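Local atomic coordinates of staphylococcal enterotoxin-like toxin (Staphylococcus aureus, PDB entry 4DXF), a protein that binds carbohydrate, probably recognising glycans of host glycoproteins, as a staphylococcal superantigen-like protein with an OB-fold and a beta-grasp domain. Residues 54-59 and 89-95. Residues are numbered along the deposited sequence; the frame is centred on the assembly and turned at random.
Sequences FIYKIA and LEKYSVG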
loop_
_atom_site.group_PDB
_atom_site.type_symbol
_atom_site.label_atom_id
_atom_site.label_comp_id
_atom_site.label_asym_id
_atom_site.label_seq_id
_atom_site.Cartn_x
_atom_site.Cartn_y
_atom_site.Cartn_z
ATOM N N PHE A 54 0.074 18.825 -12.009
ATOM C CA PHE A 54 1.357 18.331 -11.508
ATOM C C PHE A 54 1.950 17.134 -12.249
ATOM O O PHE A 54 1.266 16.185 -12.754
ATOM C CB PHE A 54 1.222 17.959 -10.007
ATOM C CG PHE A 54 0.807 19.123 -9.136
ATOM C CD1 PHE A 54 1.769 20.036 -8.658
ATOM C CD2 PHE A 54 -0.535 19.331 -8.821
ATOM C CE1 PHE A 54 1.384 21.149 -7.849
ATOM C CE2 PHE A 54 -0.943 20.403 -7.998
ATOM C CZ PHE A 54 0.025 21.327 -7.504
ATOM N N ILE A 55 3.276 17.086 -12.254
ATOM C CA ILE A 55 3.892 15.879 -12.706
ATOM C C ILE A 55 4.283 15.012 -11.499
ATOM O O ILE A 55 5.186 15.418 -10.715
ATOM C CB ILE A 55 5.158 16.223 -13.560
ATOM C CG1 ILE A 55 4.835 17.222 -14.697
ATOM C CG2 ILE A 55 5.787 15.027 -14.075
ATOM C CD1 ILE A 55 6.117 17.547 -15.557
ATOM N N TYR A 56 3.627 13.876 -11.324
ATOM C CA TYR A 56 3.970 12.968 -10.226
ATOM C C TYR A 56 5.078 12.055 -10.574
ATOM O O TYR A 56 5.090 11.365 -11.592
ATOM C CB TYR A 56 2.776 12.193 -9.624
ATOM C CG TYR A 56 1.671 13.044 -9.153
ATOM C CD1 TYR A 56 0.860 13.738 -10.044
ATOM C CD2 TYR A 56 1.387 13.181 -7.755
ATOM C CE1 TYR A 56 -0.181 14.575 -9.582
ATOM C CE2 TYR A 56 0.342 13.998 -7.306
ATOM C CZ TYR A 56 -0.448 14.653 -8.202
ATOM O OH TYR A 56 -1.452 15.447 -7.762
ATOM N N LYS A 57 6.125 12.070 -9.716
ATOM C CA LYS A 57 7.273 11.218 -9.965
ATOM C C LYS A 57 7.159 9.965 -9.147
ATOM O O LYS A 57 7.275 10.021 -7.896
ATOM C CB LYS A 57 8.560 11.940 -9.526
ATOM C CG LYS A 57 8.786 13.285 -10.234
ATOM C CD LYS A 57 9.851 13.164 -11.257
ATOM C CE LYS A 57 9.927 14.543 -11.895
ATOM N NZ LYS A 57 9.811 14.344 -13.322
ATOM N N ILE A 58 6.978 8.845 -9.792
ATOM C CA ILE A 58 6.755 7.582 -9.096
ATOM C C ILE A 58 8.026 6.728 -9.114
ATOM O O ILE A 58 8.443 6.129 -10.153
ATOM C CB ILE A 58 5.514 6.742 -9.649
ATOM C CG1 ILE A 58 4.226 7.599 -9.840
ATOM C CG2 ILE A 58 5.248 5.347 -8.877
ATOM C CD1 ILE A 58 3.701 8.276 -8.488
ATOM N N ALA A 59 8.688 6.627 -7.936
ATOM C CA ALA A 59 9.854 5.751 -7.900
ATOM C C ALA A 59 9.719 4.309 -8.338
ATOM O O ALA A 59 8.837 3.540 -7.894
ATOM C CB ALA A 59 10.566 5.849 -6.469
ATOM N N LEU A 89 12.278 16.374 -5.061
ATOM C CA LEU A 89 11.085 16.316 -5.943
ATOM C C LEU A 89 9.832 16.744 -5.219
ATOM O O LEU A 89 9.622 16.354 -4.078
ATOM C CB LEU A 89 10.926 14.910 -6.461
ATOM C CG LEU A 89 12.039 14.440 -7.374
ATOM C CD1 LEU A 89 11.807 12.977 -7.702
ATOM C CD2 LEU A 89 12.117 15.337 -8.678
ATOM N N GLU A 90 9.007 17.569 -5.854
ATOM C CA GLU A 90 7.860 18.140 -5.181
ATOM C C GLU A 90 6.741 17.080 -4.896
ATOM O O GLU A 90 6.041 17.112 -3.856
ATOM C CB GLU A 90 7.340 19.267 -6.059
ATOM C CG GLU A 90 6.176 20.094 -5.531
ATOM C CD GLU A 90 5.651 21.121 -6.566
ATOM O OE1 GLU A 90 6.220 21.203 -7.711
ATOM O OE2 GLU A 90 4.658 21.829 -6.228
ATOM N N LYS A 91 6.566 16.203 -5.874
ATOM C CA LYS A 91 5.492 15.178 -5.897
ATOM C C LYS A 91 6.117 13.854 -6.191
ATOM O O LYS A 91 6.483 13.505 -7.316
ATOM C CB LYS A 91 4.430 15.545 -6.954
ATOM C CG LYS A 91 3.867 16.879 -6.763
ATOM C CD LYS A 91 2.820 16.932 -5.632
ATOM C CE LYS A 91 2.145 18.267 -5.569
ATOM N NZ LYS A 91 1.154 18.289 -4.469
ATOM N N TYR A 92 6.269 13.083 -5.129
ATOM C CA TYR A 92 7.015 11.914 -5.148
ATOM C C TYR A 92 6.247 10.913 -4.308
ATOM O O TYR A 92 5.711 11.279 -3.234
ATOM C CB TYR A 92 8.381 12.244 -4.478
ATOM C CG TYR A 92 9.188 11.087 -4.102
ATOM C CD1 TYR A 92 9.032 10.491 -2.827
ATOM C CD2 TYR A 92 10.189 10.592 -4.936
ATOM C CE1 TYR A 92 9.803 9.386 -2.428
ATOM C CE2 TYR A 92 10.926 9.457 -4.556
ATOM C CZ TYR A 92 10.735 8.896 -3.275
ATOM O OH TYR A 92 11.517 7.839 -2.895
ATOM N N SER A 93 6.244 9.692 -4.801
ATOM C CA SER A 93 5.660 8.484 -4.237
ATOM C C SER A 93 6.397 7.211 -4.667
ATOM O O SER A 93 7.131 7.162 -5.700
ATOM C CB SER A 93 4.128 8.466 -4.510
ATOM O OG SER A 93 3.531 7.354 -3.952
ATOM N N VAL A 94 6.269 6.139 -3.893
ATOM C CA VAL A 94 7.065 4.959 -4.120
ATOM C C VAL A 94 6.260 3.732 -4.495
ATOM O O VAL A 94 5.404 3.319 -3.704
ATOM C CB VAL A 94 7.910 4.635 -2.838
ATOM C CG1 VAL A 94 8.726 3.414 -3.110
ATOM C CG2 VAL A 94 8.757 5.851 -2.514
ATOM N N GLY A 95 6.475 3.140 -5.690
ATOM C CA GLY A 95 5.789 1.885 -6.026
ATOM C C GLY A 95 4.297 2.152 -6.313
ATOM O O GLY A 95 3.972 3.281 -6.670
HETATM O O HOH W 1 -1.205 16.765 -5.264
#
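This is a parallel beta pairing within the OB-fold domain of a superantigen-like toxin, joining strand 56-59 to the start of strand 92-99 in an otherwise largely antiparallel sheet. The 4.7 Å closest approach of the axes of 56-59 and 92-94 makes them neighbours; the 26° between their N-to-C directions and the hydrogen-bond ladder make the pairing parallel. Lys57 N donates to Lys91 O (2.8 Å), Ser93 N to Lys57 O (3.3 Å), Ala59 N to Ser93 O (2.8 Å) and Gly95 N to Ala59 O (3.3 Å), so Lys57 and Ala59 supply both donor and acceptor. Ile58 turns its backbone the other way, bonding to Met47 of strand 46-49. On one face Ile58 CD1 lies 4.0 Å from Ser93 CB, beside Val78 and Val80; on the other, Ala59 CB sits 4.1 Å from Tyr92 CE2 and 4.3 Å from Val94 CG2, with Phe46 adjoining. Lys91 also lies over the exposed Phe54 ring: CE is 3.8 Å from the centroid (CH-pi), and NZ is 4.4 Å from it and 8° off the normal (cation-pi). Tyr56 OH, hydrogen-bonded to Asp52, also accepts from a water (2.8 Å) whose oxygen in turn accepts a hydrogen bond from Lys91 NZ at 2.9 Å.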